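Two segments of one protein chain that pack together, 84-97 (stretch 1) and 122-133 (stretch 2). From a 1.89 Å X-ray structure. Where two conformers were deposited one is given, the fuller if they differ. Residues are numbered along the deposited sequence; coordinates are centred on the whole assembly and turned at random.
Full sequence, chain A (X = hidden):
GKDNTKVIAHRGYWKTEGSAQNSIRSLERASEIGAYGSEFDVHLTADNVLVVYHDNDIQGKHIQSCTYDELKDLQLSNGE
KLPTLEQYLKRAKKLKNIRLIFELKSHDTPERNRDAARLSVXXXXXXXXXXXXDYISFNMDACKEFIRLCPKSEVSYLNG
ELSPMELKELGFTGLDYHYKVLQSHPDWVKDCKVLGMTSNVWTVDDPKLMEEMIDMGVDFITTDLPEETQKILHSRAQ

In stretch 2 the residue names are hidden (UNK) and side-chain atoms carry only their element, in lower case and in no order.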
ATOM      1  N   THR A  84      10.875   7.424  -9.879  1.00 14.46           N
ATOM      2  CA  THR A  84       9.594   7.711 -10.536  1.00 14.70           C
ATOM      3  C   THR A  84       8.731   6.478 -10.350  1.00 14.25           C
ATOM      4  O   THR A  84       9.241   5.354 -10.163  1.00 15.06           O
ATOM      5  CB  THR A  84       9.723   8.056 -12.022  1.00 13.93           C
ATOM      6  OG1 THR A  84      10.275   6.942 -12.723  1.00 14.77           O
ATOM      7  CG2 THR A  84      10.636   9.304 -12.250  1.00 15.05           C
ATOM      8  N   LEU A  85       7.419   6.670 -10.415  1.00 14.02           N
ATOM      9  CA  LEU A  85       6.490   5.553 -10.420  1.00 13.77           C
ATOM     10  C   LEU A  85       6.768   4.672 -11.622  1.00 15.45           C
ATOM     11  O   LEU A  85       6.771   3.441 -11.505  1.00 15.80           O
ATOM     12  CB  LEU A  85       5.027   6.017 -10.454  1.00 13.95           C
ATOM     13  CG  LEU A  85       3.972   4.873 -10.546  1.00 12.85           C
ATOM     14  CD1 LEU A  85       4.107   3.929  -9.281  1.00 15.36           C
ATOM     15  CD2 LEU A  85       2.496   5.472 -10.731  1.00 11.38           C
ATOM     16  N   GLU A  86       7.038   5.283 -12.774  1.00 14.96           N
ATOM     17  CA  GLU A  86       7.392   4.513 -13.946  1.00 14.75           C
ATOM     18  C   GLU A  86       8.556   3.565 -13.699  1.00 15.64           C
ATOM     19  O   GLU A  86       8.480   2.414 -14.107  1.00 16.02           O
ATOM     20  CB  GLU A  86       7.761   5.434 -15.093  1.00 15.67           C
ATOM     21  CG  GLU A  86       8.080   4.732 -16.415  1.00 16.84           C
ATOM     22  CD  GLU A  86       8.592   5.673 -17.507  1.00 18.01           C
ATOM     23  OE1 GLU A  86       9.261   6.702 -17.179  1.00 17.41           O
ATOM     24  OE2 GLU A  86       8.339   5.342 -18.722  1.00 19.73           O
ATOM     25  N   GLN A  87       9.625   4.066 -13.101  1.00 15.42           N
ATOM     26  CA  GLN A  87      10.773   3.188 -12.739  1.00 15.96           C
ATOM     27  C   GLN A  87      10.370   2.063 -11.793  1.00 15.34           C
ATOM     28  O   GLN A  87      10.842   0.893 -11.905  1.00 16.09           O
ATOM     29  CB  GLN A  87      11.882   4.004 -12.074  1.00 16.44           C
ATOM     30  CG  GLN A  87      12.660   4.891 -13.069  1.00 17.32           C
ATOM     31  CD  GLN A  87      13.374   6.045 -12.436  1.00 18.19           C
ATOM     32  OE1 GLN A  87      13.429   6.185 -11.201  1.00 20.66           O
ATOM     33  NE2 GLN A  87      13.974   6.870 -13.277  1.00 18.55           N
ATOM     34  N   TYR A  88       9.522   2.397 -10.832  1.00 14.73           N
ATOM     35  CA  TYR A  88       9.071   1.430  -9.807  1.00 15.25           C
ATOM     36  C   TYR A  88       8.305   0.325 -10.482  1.00 15.55           C
ATOM     37  O   TYR A  88       8.564  -0.867 -10.228  1.00 16.48           O
ATOM     38  CB  TYR A  88       8.227   2.112  -8.698  1.00 15.00           C
ATOM     39  CG  TYR A  88       8.535   1.616  -7.297  1.00 16.08           C
ATOM     40  CD1 TYR A  88       9.698   2.003  -6.658  1.00 17.26           C
ATOM     41  CD2 TYR A  88       7.672   0.760  -6.619  1.00 17.78           C
ATOM     42  CE1 TYR A  88      10.019   1.561  -5.366  1.00 17.23           C
ATOM     43  CE2 TYR A  88       7.982   0.326  -5.318  1.00 16.39           C
ATOM     44  CZ  TYR A  88       9.146   0.736  -4.706  1.00 17.90           C
ATOM     45  OH  TYR A  88       9.465   0.252  -3.443  1.00 17.39           O
ATOM     46  N   LEU A  89       7.409   0.713 -11.396  1.00 15.18           N
ATOM     47  CA  LEU A  89       6.617  -0.231 -12.155  1.00 15.55           C
ATOM     48  C   LEU A  89       7.405  -1.021 -13.193  1.00 16.13           C
ATOM     49  O   LEU A  89       7.097  -2.193 -13.397  1.00 16.17           O
ATOM     50  CB  LEU A  89       5.423   0.487 -12.818  1.00 15.11           C
ATOM     51  CG  LEU A  89       4.492   1.125 -11.764  1.00 15.22           C
ATOM     52  CD1 LEU A  89       3.317   1.767 -12.473  1.00 14.25           C
ATOM     53  CD2 LEU A  89       4.030   0.157 -10.648  1.00 16.34           C
ATOM     54  N   LYS A  90       8.416  -0.426 -13.825  1.00 16.33           N
ATOM     55  CA  LYS A  90       9.247  -1.161 -14.768  0.50 17.20           C
ATOM     56  C   LYS A  90       9.940  -2.315 -14.020  1.00 17.75           C
ATOM     57  O   LYS A  90      10.023  -3.446 -14.521  1.00 18.11           O
ATOM     58  CB  LYS A  90      10.259  -0.218 -15.440  0.50 17.53           C
ATOM     59  CG  LYS A  90      11.248  -0.844 -16.447  0.50 19.29           C
ATOM     60  CD  LYS A  90      12.024   0.246 -17.231  0.50 19.76           C
ATOM     61  CE  LYS A  90      13.185  -0.294 -18.083  0.50 22.71           C
ATOM     62  NZ  LYS A  90      14.243  -1.000 -17.280  0.50 22.20           N
ATOM     63  N   ARG A  91      10.428  -2.041 -12.811  1.00 17.79           N
ATOM     64  CA  ARG A  91      11.085  -3.098 -12.011  1.00 18.84           C
ATOM     65  C   ARG A  91      10.066  -4.154 -11.542  1.00 19.45           C
ATOM     66  O   ARG A  91      10.312  -5.351 -11.662  1.00 19.93           O
ATOM     67  CB  ARG A  91      11.831  -2.480 -10.804  1.00 19.86           C
ATOM     68  CG  ARG A  91      12.704  -3.483  -9.981  1.00 20.51           C
ATOM     69  CD  ARG A  91      13.896  -3.957 -10.744  1.00 22.79           C
ATOM     70  NE  ARG A  91      14.565  -5.106 -10.148  1.00 25.78           N
ATOM     71  CZ  ARG A  91      14.288  -6.395 -10.390  1.00 27.50           C
ATOM     72  NH1 ARG A  91      13.292  -6.792 -11.186  1.00 26.83           N
ATOM     73  NH2 ARG A  91      15.023  -7.329  -9.789  1.00 29.07           N
ATOM     74  N   ALA A  92       8.911  -3.691 -11.072  1.00 19.31           N
ATOM     75  CA  ALA A  92       7.837  -4.573 -10.588  1.00 19.60           C
ATOM     76  C   ALA A  92       7.315  -5.501 -11.654  1.00 20.33           C
ATOM     77  O   ALA A  92       6.995  -6.669 -11.354  1.00 21.01           O
ATOM     78  CB  ALA A  92       6.706  -3.758  -9.991  1.00 18.52           C
ATOM     79  N   LYS A  93       7.294  -5.039 -12.895  1.00 21.56           N
ATOM     80  CA  LYS A  93       6.887  -5.901 -13.999  1.00 23.93           C
ATOM     81  C   LYS A  93       7.703  -7.192 -14.137  1.00 24.94           C
ATOM     82  O   LYS A  93       7.126  -8.230 -14.444  1.00 26.24           O
ATOM     83  CB  LYS A  93       6.903  -5.150 -15.340  1.00 24.59           C
ATOM     84  CG  LYS A  93       6.302  -5.941 -16.545  1.00 27.58           C
ATOM     85  CD  LYS A  93       4.785  -6.162 -16.360  1.00 26.15           C
ATOM     86  CE  LYS A  93       4.130  -6.773 -17.585  1.00 28.33           C
ATOM     87  NZ  LYS A  93       2.713  -7.168 -17.272  1.00 25.15           N
ATOM     88  N   LYS A  94       9.009  -7.132 -13.914  1.00 26.06           N
ATOM     89  CA  LYS A  94       9.845  -8.332 -13.953  1.00 27.87           C
ATOM     90  C   LYS A  94       9.730  -9.237 -12.698  1.00 28.18           C
ATOM     91  O   LYS A  94      10.199 -10.381 -12.730  1.00 28.53           O
ATOM     92  CB  LYS A  94      11.295  -7.952 -14.115  1.00 28.75           C
ATOM     93  CG  LYS A  94      11.661  -7.046 -15.292  1.00 32.42           C
ATOM     94  CD  LYS A  94      13.191  -6.911 -15.329  1.00 38.25           C
ATOM     95  CE  LYS A  94      13.686  -5.611 -15.904  1.00 40.09           C
ATOM     96  NZ  LYS A  94      13.836  -4.535 -14.857  1.00 43.40           N
ATOM     97  N   LEU A  95       9.154  -8.714 -11.607  1.00 26.51           N
ATOM     98  CA  LEU A  95       8.965  -9.451 -10.351  1.00 26.64           C
ATOM     99  C   LEU A  95       7.550 -10.033 -10.299  1.00 28.24           C
ATOM    100  O   LEU A  95       6.609  -9.414  -9.759  1.00 25.49           O
ATOM    101  CB  LEU A  95       9.231  -8.526  -9.160  1.00 25.36           C
ATOM    102  CG  LEU A  95      10.625  -7.897  -9.059  1.00 23.33           C
ATOM    103  CD1 LEU A  95      10.570  -6.801  -7.989  1.00 17.87           C
ATOM    104  CD2 LEU A  95      11.715  -8.928  -8.774  1.00 25.79           C
ATOM    105  N   LYS A  96       7.405 -11.232 -10.868  1.00 30.13           N
ATOM    106  CA  LYS A  96       6.082 -11.783 -11.195  1.00 32.40           C
ATOM    107  C   LYS A  96       5.232 -12.283 -10.010  1.00 32.86           C
ATOM    108  O   LYS A  96       4.003 -12.274 -10.055  1.00 33.74           O
ATOM    109  CB  LYS A  96       6.231 -12.933 -12.218  1.00 34.30           C
ATOM    110  CG  LYS A  96       6.889 -12.532 -13.562  1.00 36.78           C
ATOM    111  CD  LYS A  96       6.106 -11.460 -14.317  1.00 36.99           C
ATOM    112  CE  LYS A  96       6.751 -11.147 -15.720  1.00 39.66           C
ATOM    113  NZ  LYS A  96       5.988 -10.099 -16.489  1.00 37.21           N
ATOM    114  N   ASN A  97       5.901 -12.693  -8.958  1.00 33.11           N
ATOM    115  CA  ASN A  97       5.254 -13.258  -7.791  1.00 34.11           C
ATOM    116  C   ASN A  97       4.511 -12.258  -6.862  1.00 32.85           C
ATOM    117  O   ASN A  97       3.856 -12.701  -5.924  1.00 34.82           O
ATOM    118  CB  ASN A  97       6.339 -14.004  -6.964  1.00 34.94           C
ATOM    119  CG  ASN A  97       7.468 -13.033  -6.433  1.00 35.68           C
ATOM    120  OD1 ASN A  97       7.701 -11.945  -7.030  1.00 33.28           O
ATOM    121  ND2 ASN A  97       8.175 -13.448  -5.355  1.00 34.59           N
ATOM    122  N   UNK A 122      -3.746   5.495 -15.382  1.00 13.58           N
ATOM    123  CA  UNK A 122      -3.154   5.555 -16.716  1.00 15.00           C
ATOM    124  C   UNK A 122      -1.727   4.969 -16.777  1.00 14.25           C
ATOM    125  O   UNK A 122      -1.401   4.217 -17.702  1.00 14.76           O
ATOM    126  c   UNK A 122      -4.785   8.853 -18.011  1.00 16.01           C
ATOM    127  o   UNK A 122      -3.846   9.641 -17.918  1.00 15.13           O
ATOM    128  n   UNK A 122      -5.980   9.211 -18.483  1.00 15.46           N
ATOM    129  c   UNK A 122      -3.196   6.997 -17.250  1.00 14.57           C
ATOM    130  c   UNK A 122      -4.646   7.424 -17.611  1.00 15.97           C
ATOM    131  N   UNK A 123      -0.912   5.286 -15.795  1.00 14.24           N
ATOM    132  CA  UNK A 123       0.438   4.751 -15.716  1.00 14.50           C
ATOM    133  C   UNK A 123       0.434   3.239 -15.482  1.00 15.34           C
ATOM    134  O   UNK A 123       1.150   2.503 -16.189  1.00 15.44           O
ATOM    135  c   UNK A 123       2.698   4.927 -14.472  1.00 15.85           C
ATOM    136 se   UNK A 123       3.776   5.253 -16.026  0.75 12.69          SE
ATOM    137  c   UNK A 123       1.221   5.427 -14.625  1.00 14.78           C
ATOM    138  c   UNK A 123       3.979   7.163 -15.741  1.00 12.43           C
ATOM    139  N   UNK A 124      -0.376   2.782 -14.522  1.00 14.23           N
ATOM    140  CA  UNK A 124      -0.520   1.349 -14.213  1.00 14.34           C
ATOM    141  C   UNK A 124      -0.977   0.593 -15.449  1.00 15.53           C
ATOM    142  O   UNK A 124      -0.415  -0.470 -15.774  1.00 15.04           O
ATOM    143  c   UNK A 124      -0.701   1.671 -11.715  1.00 13.39           C
ATOM    144  c   UNK A 124      -1.753  -0.387 -12.784  1.00 12.28           C
ATOM    145  c   UNK A 124      -1.426   1.118 -12.981  1.00 14.05           C
ATOM    146  N   UNK A 125      -1.921   1.186 -16.175  1.00 14.85           N
ATOM    147  CA  UNK A 125      -2.411   0.589 -17.410  1.00 16.22           C
ATOM    148  C   UNK A 125      -1.326   0.476 -18.467  1.00 15.75           C
ATOM    149  O   UNK A 125      -1.134  -0.610 -19.057  1.00 16.79           O
ATOM    150  c   UNK A 125      -5.795   1.259 -21.111  1.00 24.56           C
ATOM    151  n   UNK A 125      -6.773   2.187 -21.723  1.00 23.89           N
ATOM    152  c   UNK A 125      -4.220   0.822 -19.202  1.00 18.09           C
ATOM    153  c   UNK A 125      -5.320   1.735 -19.765  1.00 20.24           C
ATOM    154  c   UNK A 125      -3.569   1.410 -17.991  1.00 15.90           C
ATOM    155  N   UNK A 126      -0.638   1.581 -18.761  1.00 16.01           N
ATOM    156  CA  UNK A 126       0.410   1.507 -19.815  1.00 16.83           C
ATOM    157  C   UNK A 126       1.594   0.628 -19.433  1.00 17.38           C
ATOM    158  O   UNK A 126       2.254   0.090 -20.333  1.00 17.95           O
ATOM    159  n   UNK A 126       5.142   3.995 -20.383  1.00 17.02           N
ATOM    160  c   UNK A 126       1.913   3.632 -19.741  1.00 19.65           C
ATOM    161  c   UNK A 126       2.388   4.802 -20.638  1.00 20.22           C
ATOM    162  n   UNK A 126       5.576   5.910 -19.235  1.00 18.90           N
ATOM    163  c   UNK A 126       0.819   2.894 -20.365  1.00 16.94           C
ATOM    164  c   UNK A 126       4.724   5.141 -19.889  1.00 15.71           C
ATOM    165  n   UNK A 126       3.461   5.534 -19.987  1.00 20.31           N
ATOM    166  N   UNK A 127       1.847   0.448 -18.117  1.00 17.48           N
ATOM    167  CA  UNK A 127       2.904  -0.451 -17.663  1.00 19.25           C
ATOM    168  C   UNK A 127       2.478  -1.915 -17.543  1.00 19.42           C
ATOM    169  O   UNK A 127       3.276  -2.766 -17.145  1.00 20.13           O
ATOM    170  c   UNK A 127       3.523   0.060 -16.357  1.00 18.21           C
ATOM    171 se   UNK A 127       5.494   1.630 -17.755  0.75 15.24          SE
ATOM    172  c   UNK A 127       6.736   0.475 -16.877  1.00 19.48           C
ATOM    173  c   UNK A 127       4.126   1.443 -16.465  1.00 19.32           C
ATOM    174  N   UNK A 128       1.233  -2.201 -17.906  1.00 20.56           N
ATOM    175  CA  UNK A 128       0.670  -3.550 -17.975  1.00 21.29           C
ATOM    176  C   UNK A 128       0.594  -4.247 -16.595  1.00 20.27           C
ATOM    177  O   UNK A 128       0.913  -5.411 -16.481  1.00 18.80           O
ATOM    178  c   UNK A 128       1.378  -3.753 -20.428  1.00 26.46           C
ATOM    179  c   UNK A 128       1.909  -4.725 -21.510  1.00 31.96           C
ATOM    180  c   UNK A 128       1.359  -4.414 -19.034  1.00 22.42           C
ATOM    181  n   UNK A 128       1.341  -6.713 -22.890  1.00 41.85           N
ATOM    182  c   UNK A 128       0.820  -5.707 -21.920  1.00 36.24           C
ATOM    183  N   UNK A 129       0.163  -3.512 -15.574  1.00 19.63           N
ATOM    184  CA  UNK A 129       0.160  -4.008 -14.185  1.00 19.12           C
ATOM    185  C   UNK A 129      -1.207  -3.874 -13.503  1.00 19.34           C
ATOM    186  O   UNK A 129      -1.313  -4.064 -12.289  1.00 18.67           O
ATOM    187  c   UNK A 129       2.651  -3.879 -13.662  1.00 20.99           C
ATOM    188  c   UNK A 129       1.265  -3.337 -13.405  1.00 18.12           C
ATOM    189  c   UNK A 129       3.708  -2.903 -13.139  1.00 21.64           C
ATOM    190  c   UNK A 129       2.842  -5.268 -13.045  1.00 18.50           C
ATOM    191  N   UNK A 130      -2.280  -3.639 -14.269  1.00 18.65           N
ATOM    192  CA  UNK A 130      -3.603  -3.474 -13.649  1.00 19.49           C
ATOM    193  C   UNK A 130      -4.108  -4.740 -12.928  1.00 19.78           C
ATOM    194  O   UNK A 130      -4.785  -4.640 -11.913  1.00 19.93           O
ATOM    195  c   UNK A 130      -4.649  -2.991 -14.694  1.00 18.62           C
ATOM    196  N   UNK A 131      -3.774  -5.923 -13.449  1.00 22.48           N
ATOM    197  CA  UNK A 131      -4.109  -7.193 -12.802  1.00 24.05           C
ATOM    198  C   UNK A 131      -3.432  -7.417 -11.466  1.00 23.82           C
ATOM    199  O   UNK A 131      -3.957  -8.186 -10.674  1.00 25.01           O
ATOM    200  c   UNK A 131      -4.875  -9.990 -17.040  1.00 44.59           C
ATOM    201  c   UNK A 131      -4.573  -8.505 -14.967  1.00 32.72           C
ATOM    202  c   UNK A 131      -4.011  -9.692 -15.830  1.00 40.63           C
ATOM    203  n   UNK A 131      -5.075  -8.753 -17.862  1.00 48.42           N
ATOM    204  c   UNK A 131      -3.801  -8.411 -13.672  1.00 26.02           C
ATOM    205  N   UNK A 132      -2.290  -6.784 -11.220  1.00 22.65           N
ATOM    206  CA  UNK A 132      -1.506  -7.032  -9.993  1.00 22.95           C
ATOM    207  C   UNK A 132      -1.426  -5.833  -9.050  1.00 21.21           C
ATOM    208  O   UNK A 132      -0.734  -5.924  -8.046  1.00 21.63           O
ATOM    209  c   UNK A 132       1.538  -8.831 -11.761  1.00 30.94           C
ATOM    210  c   UNK A 132       3.782  -8.197 -10.978  1.00 28.43           C
ATOM    211  c   UNK A 132      -0.068  -7.458 -10.361  1.00 23.99           C
ATOM    212  n   UNK A 132       4.390  -8.347 -12.176  1.00 28.06           N
ATOM    213  n   UNK A 132       2.498  -8.468 -10.762  1.00 31.25           N
ATOM    214  c   UNK A 132       0.075  -8.597 -11.246  1.00 29.15           C
ATOM    215  n   UNK A 132       4.474  -7.823  -9.926  1.00 25.78           N
ATOM    216  N   UNK A 133      -2.165  -4.751  -9.318  1.00 19.63           N
ATOM    217  CA  UNK A 133      -2.103  -3.537  -8.536  1.00 18.53           C
ATOM    218  C   UNK A 133      -3.421  -3.255  -7.801  1.00 17.74           C
ATOM    219  O   UNK A 133      -4.489  -3.111  -8.418  1.00 18.36           O
ATOM    220  o   UNK A 133      -0.500  -2.602 -10.137  1.00 16.84           O
ATOM    221  c   UNK A 133      -1.584  -1.051  -8.631  1.00 14.11           C
ATOM    222  c   UNK A 133      -1.728  -2.319  -9.441  1.00 18.87           C
TER
HETATM  223  O   HOH W   1       8.007   3.051 -20.036  1.00 18.53           O
HETATM  224  O   HOH W   2       3.186  -9.237 -14.878  1.00 16.00           O

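Position 122 has three side-chain carbons, the last carrying one oxygen and one nitrogen. Shape alone cannot tell this amide from an acid, but the elements can. It lies beyond reach of stretch 1. It is Gln-122.

Position 123 is an unbranched chain of two carbons, a selenium and a carbon. Its second carbon lies 3.8 Å from Leu-85 CD2 and 3.8 Å from Leu-89 CD1. Selenium in this chain means selenomethionine, Met-123. Its SE sits 4.1 Å from Glu-86 CB.

Position 124 has one carbon carrying two more. One of the two is 4.1 Å from Leu-89 CD1. This is Val-124.

Position 125 has four carbons in a row ending in nitrogen, and does not reach stretch 1. It is Lys-125.

Position 126 has three carbons, a nitrogen, then a carbon bearing two more nitrogens. This is a guanidinium. One terminal nitrogen lies 2.9 Å from Glu-86 OE2. It is Arg-126. Its NH2 donates to Glu-86 OE2, a nearly straight bond within a salt bridge. Water 1 joins the same pair, donating to Glu-86 OE2 and accepting from Arg-126 NH1.

Position 127 repeats the pattern of two carbons, selenium and carbon. The terminal carbon is 3.6 Å from Lys-90 N. It is Met-127, again selenomethionine. Its CG packs 4.0 Å from Leu-89 CB.

Position 128 has four carbons in a row and a terminal nitrogen. Its backbone O lies 2.6 Å from Lys-93 NZ. It is Lys-128. Its positive phi belongs to a Schellman motif after the helix. The backbone O accepts from Lys-93 NZ, while its own side-chain end leads away.

Position 129 has four carbons, forked at the second. One branch tip lies 3.8 Å from Leu-89 CB and 4.4 Å from Ala-92 CB. It is Leu-129.

Position 130 has a single side-chain carbon and no contact: Ala-130.

Position 131 has four carbons and a terminal nitrogen, also out of reach: Lys-131.

Position 132 has three carbons, a nitrogen, then a carbon bearing two more nitrogens, which makes a guanidinium. Both terminal nitrogens lie near Ala-92 O. It is Arg-132. Its NH2 and NH1 both donate to Ala-92 O, at 3.1 and 3.2 Å. Water 2 accepts from Arg-132 NH1 and Lys-93 NZ.

Position 133 has one carbon carrying an oxygen and a carbon: Thr-133. Its OG1 donates to Leu-129 O at 2.7 Å, within its own stretch.

An apolar strip runs from Leu-85 and Met-123 past Leu-89 to Ala-92 and Leu-129, with polar contacts beside it and at its far end. Leu-89 packs against Met-123, Val-124, Met-127 and Leu-129. The Glu-86 salt bridge lies beside the start of the strip. At the far end, Arg-132 binds a carbonyl near the end of the first helix, and Lys-93 binds one just past the second.

Stretch 2 (122-133) QMVKRMKLAKRT
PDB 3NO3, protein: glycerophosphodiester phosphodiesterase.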